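Local atomic coordinates of polyketide synthase PksL (Bacillus subtilis, PDB entry 5E1V), a protein that probably dehydrates beta-hydroxyacyl intermediates during polyketide assembly, as the dehydratase domain of a split trans-AT module linked to bacillaene. Residues I5-L11 with I71-C77; Q53-I59 with P217-F223; G83-A89 with M107-A113. Numbering follows the deposited sequence.

Interaction 1: residues I5-L11 with I71-C77; sequences ITKQLTL and IVLNIQC
L9 lies against L73 and I75 of the next strand: its CB is 4.4 Å from L73 CB, and its CD1 is 4.0 Å from I75 CD1. L9 is in the m rotamer with chi2 trans. L11 takes the same rotamer and brings its CD1 to 3.8 Å from L73 CD2. At the other end I5 CB and C77 CB are 4.0 Å apart. Both segments are in beta conformation and run antiparallel. Their axes approach to 4.6 Å at 168°. The register is I5-C77, T6-Q76, K7-I75, Q8-N74, L9-L73, T10-V72 and L11-I71. I5, K7, L9 and L11 form hydrogen-bonded pairs. Each such pair makes two backbone bonds, for example I5 N to C77 O at 2.8 Å and I71 N to L11 O at 2.7 Å. T6, Q8 and T10 stand in non-hydrogen-bonded pairs. Segment 5-11 lies on strand 4-11, one of the two edge strands of the long antiparallel sheet in this hotdog-family fold. The face with I5, L9, L11, L73 and I75 is apolar and turns toward helix 34-44 and strand 63-65; I37 of that helix meets both L9 and I75. K7 starts on this face, but its side chain leads away from strand 71-77. The other face carries T6, Q8, T10, N74 and Q76, with V72 as the apolar exception. There Q8, with chi1 and chi2 trans, donates from NE2 to N74 OD1 at 3.1 Å. The Q8 CD lies 3.4 Å from V72 CG1. T6 CG2 rests 4.1 Å from Q76 CG.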
loop_
_atom_site.group_PDB
_atom_site.type_symbol
_atom_site.label_atom_id
_atom_site.label_comp_id
_atom_site.label_asym_id
_atom_site.label_seq_id
_atom_site.Cartn_x
_atom_site.Cartn_y
_atom_site.Cartn_z
ATOM N N ILE A 5 6.402 0.915 21.943
ATOM C CA ILE A 5 6.925 1.886 21.000
ATOM C C ILE A 5 5.750 2.805 20.622
ATOM O O ILE A 5 4.646 2.313 20.364
ATOM C CB ILE A 5 7.392 1.190 19.743
ATOM C CG1 ILE A 5 8.656 0.420 20.019
ATOM C CG2 ILE A 5 7.623 2.230 18.658
ATOM C CD1 ILE A 5 8.996 -0.600 18.951
ATOM N N THR A 6 5.950 4.118 20.652
ATOM C CA THR A 6 4.891 5.028 20.152
ATOM C C THR A 6 5.473 6.032 19.154
ATOM O O THR A 6 6.630 6.434 19.252
ATOM C CB THR A 6 4.198 5.792 21.273
ATOM O OG1 THR A 6 5.027 6.892 21.622
ATOM C CG2 THR A 6 3.916 4.920 22.550
ATOM N N LYS A 7 4.660 6.463 18.190
ATOM C CA LYS A 7 5.116 7.396 17.198
ATOM C C LYS A 7 3.855 8.197 16.935
ATOM O O LYS A 7 2.758 7.639 16.870
ATOM C CB LYS A 7 5.564 6.674 15.933
ATOM C CG LYS A 7 6.005 7.522 14.762
ATOM C CD LYS A 7 7.262 8.354 14.962
ATOM C CE LYS A 7 7.768 8.832 13.593
ATOM N NZ LYS A 7 9.065 9.534 13.791
ATOM N N GLN A 8 4.032 9.508 16.939
ATOM C CA GLN A 8 2.985 10.455 16.597
ATOM C C GLN A 8 3.286 11.091 15.245
ATOM O O GLN A 8 4.415 11.642 15.019
ATOM C CB GLN A 8 2.906 11.527 17.714
ATOM C CG GLN A 8 1.801 12.509 17.453
ATOM C CD GLN A 8 1.630 13.531 18.567
ATOM O OE1 GLN A 8 2.159 14.628 18.458
ATOM N NE2 GLN A 8 0.884 13.181 19.619
ATOM N N LEU A 9 2.306 11.000 14.318
ATOM C CA LEU A 9 2.431 11.519 12.965
ATOM C C LEU A 9 1.431 12.674 12.822
ATOM O O LEU A 9 0.337 12.585 13.369
ATOM C CB LEU A 9 2.101 10.435 11.926
ATOM C CG LEU A 9 2.984 9.205 11.824
ATOM C CD1 LEU A 9 2.696 8.431 10.511
ATOM C CD2 LEU A 9 4.466 9.547 11.834
ATOM N N THR A 10 1.810 13.749 12.129
ATOM C CA THR A 10 0.841 14.825 11.852
ATOM C C THR A 10 0.486 14.786 10.386
ATOM O O THR A 10 1.304 15.017 9.503
ATOM C CB THR A 10 1.314 16.200 12.325
ATOM O OG1 THR A 10 2.412 16.612 11.502
ATOM C CG2 THR A 10 1.741 16.116 13.765
ATOM N N LEU A 11 -0.747 14.422 10.123
ATOM C CA LEU A 11 -1.161 14.121 8.753
ATOM C C LEU A 11 -2.156 15.198 8.318
ATOM O O LEU A 11 -3.146 15.480 9.045
ATOM C CB LEU A 11 -1.799 12.775 8.712
ATOM C CG LEU A 11 -0.792 11.670 9.085
ATOM C CD1 LEU A 11 -1.547 10.354 9.222
ATOM C CD2 LEU A 11 0.260 11.565 8.038
ATOM N N ILE A 71 -4.666 15.660 11.224
ATOM C CA ILE A 71 -4.979 14.498 12.006
ATOM C C ILE A 71 -3.676 14.095 12.748
ATOM O O ILE A 71 -2.649 13.765 12.153
ATOM C CB ILE A 71 -5.580 13.305 11.198
ATOM C CG1 ILE A 71 -7.077 13.486 10.844
ATOM C CG2 ILE A 71 -5.461 11.996 12.019
ATOM C CD1 ILE A 71 -7.502 14.816 10.307
ATOM N N VAL A 72 -3.744 14.123 14.069
ATOM C CA VAL A 72 -2.605 13.761 14.868
ATOM C C VAL A 72 -2.780 12.285 15.179
ATOM O O VAL A 72 -3.674 11.925 15.945
ATOM C CB VAL A 72 -2.542 14.602 16.116
ATOM C CG1 VAL A 72 -1.353 14.157 16.953
ATOM C CG2 VAL A 72 -2.451 16.101 15.726
ATOM N N LEU A 73 -1.979 11.444 14.527
ATOM C CA LEU A 73 -2.124 9.999 14.562
ATOM C C LEU A 73 -1.096 9.395 15.520
ATOM O O LEU A 73 0.110 9.492 15.308
ATOM C CB LEU A 73 -2.018 9.392 13.138
ATOM C CG LEU A 73 -2.384 7.893 12.918
ATOM C CD1 LEU A 73 -3.861 7.638 13.099
ATOM C CD2 LEU A 73 -2.004 7.348 11.527
ATOM N N ASN A 74 -1.606 8.769 16.564
ATOM C CA ASN A 74 -0.801 8.149 17.577
ATOM C C ASN A 74 -0.723 6.695 17.232
ATOM O O ASN A 74 -1.783 6.038 17.122
ATOM C CB ASN A 74 -1.478 8.401 18.917
ATOM C CG ASN A 74 -0.934 9.623 19.599
ATOM O OD1 ASN A 74 -0.073 10.321 19.068
ATOM N ND2 ASN A 74 -1.385 9.855 20.820
ATOM N N ILE A 75 0.498 6.203 16.941
ATOM C CA ILE A 75 0.723 4.771 16.664
ATOM C C ILE A 75 1.400 4.150 17.886
ATOM O O ILE A 75 2.487 4.573 18.251
ATOM C CB ILE A 75 1.483 4.532 15.363
ATOM C CG1 ILE A 75 0.721 5.198 14.227
ATOM C CG2 ILE A 75 1.596 3.065 14.994
ATOM C CD1 ILE A 75 1.602 5.516 13.091
ATOM N N GLN A 76 0.717 3.209 18.548
ATOM C CA GLN A 76 1.351 2.466 19.668
ATOM C C GLN A 76 1.551 0.987 19.269
ATOM O O GLN A 76 0.604 0.340 18.742
ATOM C CB GLN A 76 0.487 2.529 20.884
ATOM C CG GLN A 76 0.141 3.934 21.301
ATOM C CD GLN A 76 -0.381 3.990 22.726
ATOM O OE1 GLN A 76 -0.140 3.081 23.534
ATOM N NE2 GLN A 76 -1.089 5.048 23.037
ATOM N N CYS A 77 2.762 0.482 19.534
ATOM C CA CYS A 77 3.161 -0.892 19.264
ATOM C C CYS A 77 3.517 -1.433 20.659
ATOM O O CYS A 77 4.352 -0.866 21.360
ATOM C CB CYS A 77 4.346 -0.955 18.335
ATOM S SG CYS A 77 4.172 0.271 17.004
#

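Interaction 2: residues Q53-I59 with P217-F223; sequences QLRNLSI and PLFYESF
Strand 53-59 pairs antiparallel with segment 217-223; its axis passes 4.7 Å from that of 217-220, at 165°. The register is L54-F223, R55-S222, L57-Y220, S58-F219. A G1 beta bulge breaks it: N56 and L57 both face Y220, and N56 has phi/psi 53/51. Opposite, the chain turns a corner at E221. N56 N bonds E221 O at 2.9 Å; L57 N to Y220 O, 3.0 Å, is weak, but Y220 N returns to L57 O at 3.0 Å. L54 N to F223 O, F223 N to L54 O and I59 N to L218 O are each 2.9 Å. Y220 (chi1 m) lays its ring face under L57 (chi1 t), whose CD2 is 4.0 Å from the ring centroid, a CH-pi contact. F219 (t) presents its ring edge to S58, CD1 to OG 3.6 Å. I59 (m) sets CD1 3.8 Å from P217 CB. F223 (t) leads its ring away to F188. Backbone bonds thus fix the pairing of two hotdog-family regions, while L54, L57, Y220 and F223 make the buried face apolar and G31 O satisfies Y220 OH.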
loop_
_atom_site.group_PDB
_atom_site.type_symbol
_atom_site.label_atom_id
_atom_site.label_comp_id
_atom_site.label_asym_id
_atom_site.label_seq_id
_atom_site.Cartn_x
_atom_site.Cartn_y
_atom_site.Cartn_z
ATOM N N GLN A 53 7.468 -9.711 10.197
ATOM C CA GLN A 53 6.329 -9.971 9.328
ATOM C C GLN A 53 5.158 -9.194 9.896
ATOM O O GLN A 53 4.804 -9.410 11.037
ATOM C CB GLN A 53 5.925 -11.462 9.292
ATOM C CG GLN A 53 4.696 -11.669 8.423
ATOM C CD GLN A 53 4.116 -13.092 8.565
ATOM O OE1 GLN A 53 4.428 -13.804 9.502
ATOM N NE2 GLN A 53 3.219 -13.451 7.673
ATOM N N LEU A 54 4.547 -8.357 9.070
ATOM C CA LEU A 54 3.363 -7.589 9.416
ATOM C C LEU A 54 2.186 -8.553 9.148
ATOM O O LEU A 54 2.164 -9.242 8.119
ATOM C CB LEU A 54 3.262 -6.396 8.490
ATOM C CG LEU A 54 2.057 -5.432 8.797
ATOM C CD1 LEU A 54 2.102 -4.756 10.155
ATOM C CD2 LEU A 54 2.074 -4.365 7.698
ATOM N N ARG A 55 1.304 -8.652 10.121
ATOM C CA ARG A 55 0.131 -9.506 9.952
ATOM C C ARG A 55 -1.174 -8.909 10.378
ATOM O O ARG A 55 -1.214 -8.151 11.321
ATOM C CB ARG A 55 0.294 -10.838 10.732
ATOM C CG ARG A 55 1.460 -11.727 10.332
ATOM C CD ARG A 55 1.503 -12.957 11.229
ATOM N NE ARG A 55 0.623 -14.021 10.757
ATOM C CZ ARG A 55 0.548 -15.230 11.316
ATOM N NH1 ARG A 55 1.299 -15.536 12.387
ATOM N NH2 ARG A 55 -0.260 -16.152 10.789
ATOM N N ASN A 56 -2.238 -9.306 9.677
ATOM C CA ASN A 56 -3.633 -9.050 10.033
ATOM C C ASN A 56 -3.873 -7.584 10.281
ATOM O O ASN A 56 -4.278 -7.221 11.359
ATOM C CB ASN A 56 -3.994 -9.880 11.287
ATOM C CG ASN A 56 -3.876 -11.384 11.007
ATOM O OD1 ASN A 56 -3.866 -11.857 9.815
ATOM N ND2 ASN A 56 -3.676 -12.127 12.054
ATOM N N LEU A 57 -3.451 -6.750 9.328
ATOM C CA LEU A 57 -3.754 -5.324 9.367
ATOM C C LEU A 57 -5.164 -5.080 8.971
ATOM O O LEU A 57 -5.605 -5.534 7.921
ATOM C CB LEU A 57 -2.804 -4.520 8.390
ATOM C CG LEU A 57 -2.859 -3.035 8.602
ATOM C CD1 LEU A 57 -1.546 -2.205 8.515
ATOM C CD2 LEU A 57 -3.885 -2.437 7.574
ATOM N N SER A 58 -5.915 -4.369 9.807
ATOM C CA SER A 58 -7.248 -3.950 9.496
ATOM C C SER A 58 -7.382 -2.464 9.485
ATOM O O SER A 58 -6.950 -1.849 10.393
ATOM C CB SER A 58 -8.215 -4.441 10.592
ATOM O OG SER A 58 -8.375 -5.758 10.394
ATOM N N ILE A 59 -8.039 -1.971 8.455
ATOM C CA ILE A 59 -8.477 -0.572 8.312
ATOM C C ILE A 59 -9.928 -0.435 8.686
ATOM O O ILE A 59 -10.783 -1.073 8.096
ATOM C CB ILE A 59 -8.128 -0.026 6.951
ATOM C CG1 ILE A 59 -6.602 -0.164 6.734
ATOM C CG2 ILE A 59 -8.579 1.432 6.745
ATOM C CD1 ILE A 59 -6.245 0.276 5.321
ATOM N N PRO A 217 -8.979 -0.207 0.604
ATOM C CA PRO A 217 -8.397 -1.202 1.475
ATOM C C PRO A 217 -9.134 -1.416 2.797
ATOM O O PRO A 217 -9.694 -0.479 3.408
ATOM C CB PRO A 217 -6.977 -0.650 1.720
ATOM C CG PRO A 217 -6.617 -0.017 0.403
ATOM C CD PRO A 217 -7.927 0.704 0.059
ATOM N N LEU A 218 -9.163 -2.688 3.164
ATOM C CA LEU A 218 -9.827 -3.184 4.353
ATOM C C LEU A 218 -8.865 -4.016 5.224
ATOM O O LEU A 218 -8.831 -3.826 6.395
ATOM C CB LEU A 218 -10.988 -4.079 3.966
ATOM C CG LEU A 218 -11.672 -4.733 5.208
ATOM C CD1 LEU A 218 -12.374 -3.729 6.124
ATOM C CD2 LEU A 218 -12.619 -5.902 4.872
ATOM N N PHE A 219 -8.178 -4.949 4.626
ATOM C CA PHE A 219 -7.372 -5.975 5.322
ATOM C C PHE A 219 -6.190 -6.538 4.518
ATOM O O PHE A 219 -6.332 -6.868 3.327
ATOM C CB PHE A 219 -8.304 -7.154 5.727
ATOM C CG PHE A 219 -7.646 -8.251 6.533
ATOM C CD1 PHE A 219 -7.579 -8.198 7.904
ATOM C CD2 PHE A 219 -7.272 -9.428 5.909
ATOM C CE1 PHE A 219 -7.024 -9.251 8.639
ATOM C CE2 PHE A 219 -6.727 -10.479 6.623
ATOM C CZ PHE A 219 -6.551 -10.389 7.986
ATOM N N TYR A 220 -5.042 -6.745 5.224
ATOM C CA TYR A 220 -3.858 -7.375 4.716
ATOM C C TYR A 220 -3.630 -8.570 5.586
ATOM O O TYR A 220 -3.448 -8.392 6.759
ATOM C CB TYR A 220 -2.528 -6.495 4.772
ATOM C CG TYR A 220 -2.652 -5.071 4.303
ATOM C CD1 TYR A 220 -3.639 -4.739 3.399
ATOM C CD2 TYR A 220 -1.795 -4.017 4.798
ATOM C CE1 TYR A 220 -3.853 -3.440 2.981
ATOM C CE2 TYR A 220 -2.043 -2.688 4.393
ATOM C CZ TYR A 220 -3.061 -2.421 3.478
ATOM O OH TYR A 220 -3.439 -1.175 2.958
ATOM N N GLU A 221 -3.538 -9.773 5.018
ATOM C CA GLU A 221 -3.228 -10.966 5.805
ATOM C C GLU A 221 -1.773 -10.908 6.338
ATOM O O GLU A 221 -1.463 -11.063 7.551
ATOM C CB GLU A 221 -3.446 -12.242 4.966
ATOM C CG GLU A 221 -3.067 -13.467 5.773
ATOM C CD GLU A 221 -3.536 -14.752 5.145
ATOM O OE1 GLU A 221 -4.684 -14.805 4.677
ATOM O OE2 GLU A 221 -2.725 -15.695 5.118
ATOM N N SER A 222 -0.873 -10.597 5.416
ATOM C CA SER A 222 0.554 -10.468 5.736
ATOM C C SER A 222 1.345 -9.668 4.718
ATOM O O SER A 222 1.004 -9.575 3.533
ATOM C CB SER A 222 1.260 -11.837 5.828
ATOM O OG SER A 222 1.053 -12.565 4.711
ATOM N N PHE A 223 2.430 -9.145 5.239
ATOM C CA PHE A 223 3.443 -8.505 4.475
ATOM C C PHE A 223 4.749 -8.942 5.023
ATOM O O PHE A 223 4.988 -8.907 6.222
ATOM C CB PHE A 223 3.363 -6.947 4.533
ATOM C CG PHE A 223 4.341 -6.314 3.639
ATOM C CD1 PHE A 223 4.094 -6.232 2.313
ATOM C CD2 PHE A 223 5.489 -5.851 4.103
ATOM C CE1 PHE A 223 4.986 -5.604 1.435
ATOM C CE2 PHE A 223 6.402 -5.223 3.285
ATOM C CZ PHE A 223 6.154 -5.125 1.938
#

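Interaction 3: residues G83-A89 with M107-A113; sequences GQWQITA and MKADMHA
The side chain of Q86 leans across to strand 107-112 in an unusual conformation, with chi1 at -150° and chi2 at -30°. Its NE2 reaches D110 OD1 at 2.7 Å, but the angle is poor and the hydrogen bond is weak. Strands 84-89 and 107-112 are antiparallel, with axes 4.6 Å apart at 162°. The register is Q84-H112, W85-M111, Q86-D110, I87-A109, T88-K108 and A89-M107. W85, I87 and A89 are in hydrogen-bonded pairs. W85 N bonds M111 O at 2.8 Å, and M111 N bonds W85 O at 2.9 Å. I87 N bonds A109 O at 2.7 Å, and A109 N returns to I87 O at 3.1 Å. A89 N bonds M107 O at 2.9 Å, while M107 N to A89 O is weak at 3.5 Å. Beyond the strands A113 N bonds G83 O at 2.7 Å. G83 has positive phi (64°), and its N bonds the E79 carboxylate. I87 (m, chi2 t) sets CD1 4.0 Å from A109 CB and 3.9 Å from M111 CB. M107 (chi1 t, chi2 m) brings CE to 3.9 Å from A89 CB and 4.2 Å from I87 CG2. This apolar face meets helix 34-44, where I38 touches I87, M107 and M111. W85 (m) packs its ring edge-to-face with F42. The other face is mostly polar. There Q84 NE2 lies 3.5 Å from H112 CD2, at the ring edge, and T88 CG2 is 4.2 Å from K108 CG. The arrangement is a long beta hairpin within the antiparallel sheet of a hotdog-family fold, with a helix packed on its apolar face.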
loop_
_atom_site.group_PDB
_atom_site.type_symbol
_atom_site.label_atom_id
_atom_site.label_comp_id
_atom_site.label_asym_id
_atom_site.label_seq_id
_atom_site.Cartn_x
_atom_site.Cartn_y
_atom_site.Cartn_z
ATOM N N GLY A 83 8.688 -10.975 21.034
ATOM C CA GLY A 83 8.716 -10.781 19.590
ATOM C C GLY A 83 7.351 -10.580 18.916
ATOM O O GLY A 83 7.238 -10.774 17.699
ATOM N N GLN A 84 6.315 -10.249 19.690
ATOM C CA GLN A 84 4.962 -10.070 19.113
ATOM C C GLN A 84 4.356 -8.736 19.524
ATOM O O GLN A 84 4.111 -8.500 20.720
ATOM C CB GLN A 84 4.074 -11.225 19.500
ATOM C CG GLN A 84 4.582 -12.527 18.879
ATOM C CD GLN A 84 3.810 -13.738 19.312
ATOM O OE1 GLN A 84 3.430 -13.868 20.486
ATOM N NE2 GLN A 84 3.575 -14.633 18.385
ATOM N N TRP A 85 4.150 -7.824 18.563
ATOM C CA TRP A 85 3.590 -6.509 18.925
ATOM C C TRP A 85 2.170 -6.337 18.352
ATOM O O TRP A 85 1.865 -6.738 17.219
ATOM C CB TRP A 85 4.496 -5.284 18.485
ATOM C CG TRP A 85 5.877 -5.120 19.082
ATOM C CD1 TRP A 85 6.293 -4.204 20.017
ATOM C CD2 TRP A 85 7.014 -5.878 18.730
ATOM N NE1 TRP A 85 7.631 -4.399 20.273
ATOM C CE2 TRP A 85 8.095 -5.397 19.459
ATOM C CE3 TRP A 85 7.224 -6.872 17.797
ATOM C CZ2 TRP A 85 9.352 -5.914 19.332
ATOM C CZ3 TRP A 85 8.490 -7.385 17.659
ATOM C CH2 TRP A 85 9.523 -6.945 18.437
ATOM N N GLN A 86 1.303 -5.702 19.124
ATOM C CA GLN A 86 -0.030 -5.316 18.656
ATOM C C GLN A 86 0.172 -3.827 18.382
ATOM O O GLN A 86 0.697 -3.109 19.188
ATOM C CB GLN A 86 -1.131 -5.524 19.705
ATOM C CG GLN A 86 -2.622 -5.855 19.196
ATOM C CD GLN A 86 -3.242 -5.344 17.801
ATOM O OE1 GLN A 86 -3.439 -4.148 17.547
ATOM N NE2 GLN A 86 -3.687 -6.332 16.944
ATOM N N ILE A 87 -0.297 -3.425 17.236
ATOM C CA ILE A 87 -0.215 -2.033 16.772
ATOM C C ILE A 87 -1.625 -1.455 16.712
ATOM O O ILE A 87 -2.540 -2.059 16.203
ATOM C CB ILE A 87 0.396 -2.034 15.338
ATOM C CG1 ILE A 87 1.798 -2.641 15.296
ATOM C CG2 ILE A 87 0.495 -0.610 14.780
ATOM C CD1 ILE A 87 2.105 -3.170 13.926
ATOM N N THR A 88 -1.801 -0.247 17.203
ATOM C CA THR A 88 -3.083 0.445 17.027
ATOM C C THR A 88 -2.796 1.916 16.586
ATOM O O THR A 88 -1.800 2.529 17.028
ATOM C CB THR A 88 -3.809 0.478 18.393
ATOM O OG1 THR A 88 -2.941 1.241 19.246
ATOM C CG2 THR A 88 -3.969 -0.874 18.996
ATOM N N ALA A 89 -3.583 2.457 15.648
ATOM C CA ALA A 89 -3.331 3.801 15.245
ATOM C C ALA A 89 -4.654 4.554 15.437
ATOM O O ALA A 89 -5.645 4.242 14.837
ATOM C CB ALA A 89 -2.891 3.883 13.835
ATOM N N MET A 107 -6.606 2.018 12.324
ATOM C CA MET A 107 -5.929 0.783 11.837
ATOM C C MET A 107 -5.486 0.014 13.096
ATOM O O MET A 107 -5.062 0.590 14.072
ATOM C CB MET A 107 -4.699 1.218 10.952
ATOM C CG MET A 107 -3.861 0.096 10.444
ATOM S SD MET A 107 -2.611 -0.310 11.617
ATOM C CE MET A 107 -1.431 1.083 11.499
ATOM N N LYS A 108 -5.435 -1.296 13.013
ATOM C CA LYS A 108 -4.699 -2.120 13.955
ATOM C C LYS A 108 -3.988 -3.218 13.149
ATOM O O LYS A 108 -4.378 -3.512 12.044
ATOM C CB LYS A 108 -5.728 -2.873 14.812
ATOM C CG LYS A 108 -6.471 -2.033 15.811
ATOM C CD LYS A 108 -7.640 -2.865 16.429
ATOM C CE LYS A 108 -7.126 -3.589 17.633
ATOM N NZ LYS A 108 -8.148 -4.546 18.171
ATOM N N ALA A 109 -2.988 -3.845 13.742
ATOM C CA ALA A 109 -2.195 -4.820 13.090
ATOM C C ALA A 109 -1.335 -5.529 14.120
ATOM O O ALA A 109 -1.170 -5.074 15.241
ATOM C CB ALA A 109 -1.271 -4.132 12.040
ATOM N N ASP A 110 -0.732 -6.627 13.699
ATOM C CA ASP A 110 0.230 -7.350 14.489
ATOM C C ASP A 110 1.573 -7.340 13.773
ATOM O O ASP A 110 1.602 -7.400 12.553
ATOM C CB ASP A 110 -0.177 -8.801 14.656
ATOM C CG ASP A 110 -1.618 -8.955 15.295
ATOM O OD1 ASP A 110 -1.929 -8.193 16.218
ATOM O OD2 ASP A 110 -2.388 -9.811 14.799
ATOM N N MET A 111 2.661 -7.252 14.526
ATOM C CA MET A 111 3.964 -7.342 13.874
ATOM C C MET A 111 4.691 -8.447 14.639
ATOM O O MET A 111 4.735 -8.374 15.864
ATOM C CB MET A 111 4.728 -6.040 13.962
ATOM C CG MET A 111 6.144 -6.120 13.397
ATOM S SD MET A 111 5.991 -6.126 11.612
ATOM C CE MET A 111 6.310 -4.445 11.112
ATOM N N HIS A 112 5.230 -9.409 13.903
ATOM C CA HIS A 112 5.962 -10.548 14.497
ATOM C C HIS A 112 7.392 -10.397 14.168
ATOM O O HIS A 112 7.706 -10.219 13.007
ATOM C CB HIS A 112 5.455 -11.873 13.915
ATOM C CG HIS A 112 4.062 -12.201 14.326
ATOM N ND1 HIS A 112 2.960 -11.518 13.839
ATOM C CD2 HIS A 112 3.585 -13.125 15.178
ATOM C CE1 HIS A 112 1.864 -12.000 14.397
ATOM N NE2 HIS A 112 2.221 -12.972 15.217
ATOM N N ALA A 113 8.240 -10.402 15.197
ATOM C CA ALA A 113 9.687 -10.236 15.044
ATOM C C ALA A 113 10.336 -11.589 14.770
ATOM O O ALA A 113 11.513 -11.653 14.376
ATOM C CB ALA A 113 10.302 -9.607 16.292
#

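Overall arrangement
All three interactions are antiparallel pairings within one long sheet. Interaction 1 is at its outer edge, its centre about 18 Å from the centre of the chain, and has the five exposed residues of the set. Interaction 3 follows inward and touches it through strands 70-81 and 84-94: T88 N and Q76 O are 2.9 Å apart. Interaction 2 lies deepest, its centre about 10 Å from that of the chain, and adjoins interaction 3 through R55 with D110 and S58 with K108. Interactions 1 and 3 keep regular pairing; only interaction 2 is bulged across its segments. Helix 34-44 touches the apolar face of all three. Aliphatic contacts dominate there in interaction 1; interaction 2 adds Y220 and F223, and interaction 3 adds W85 and methionines.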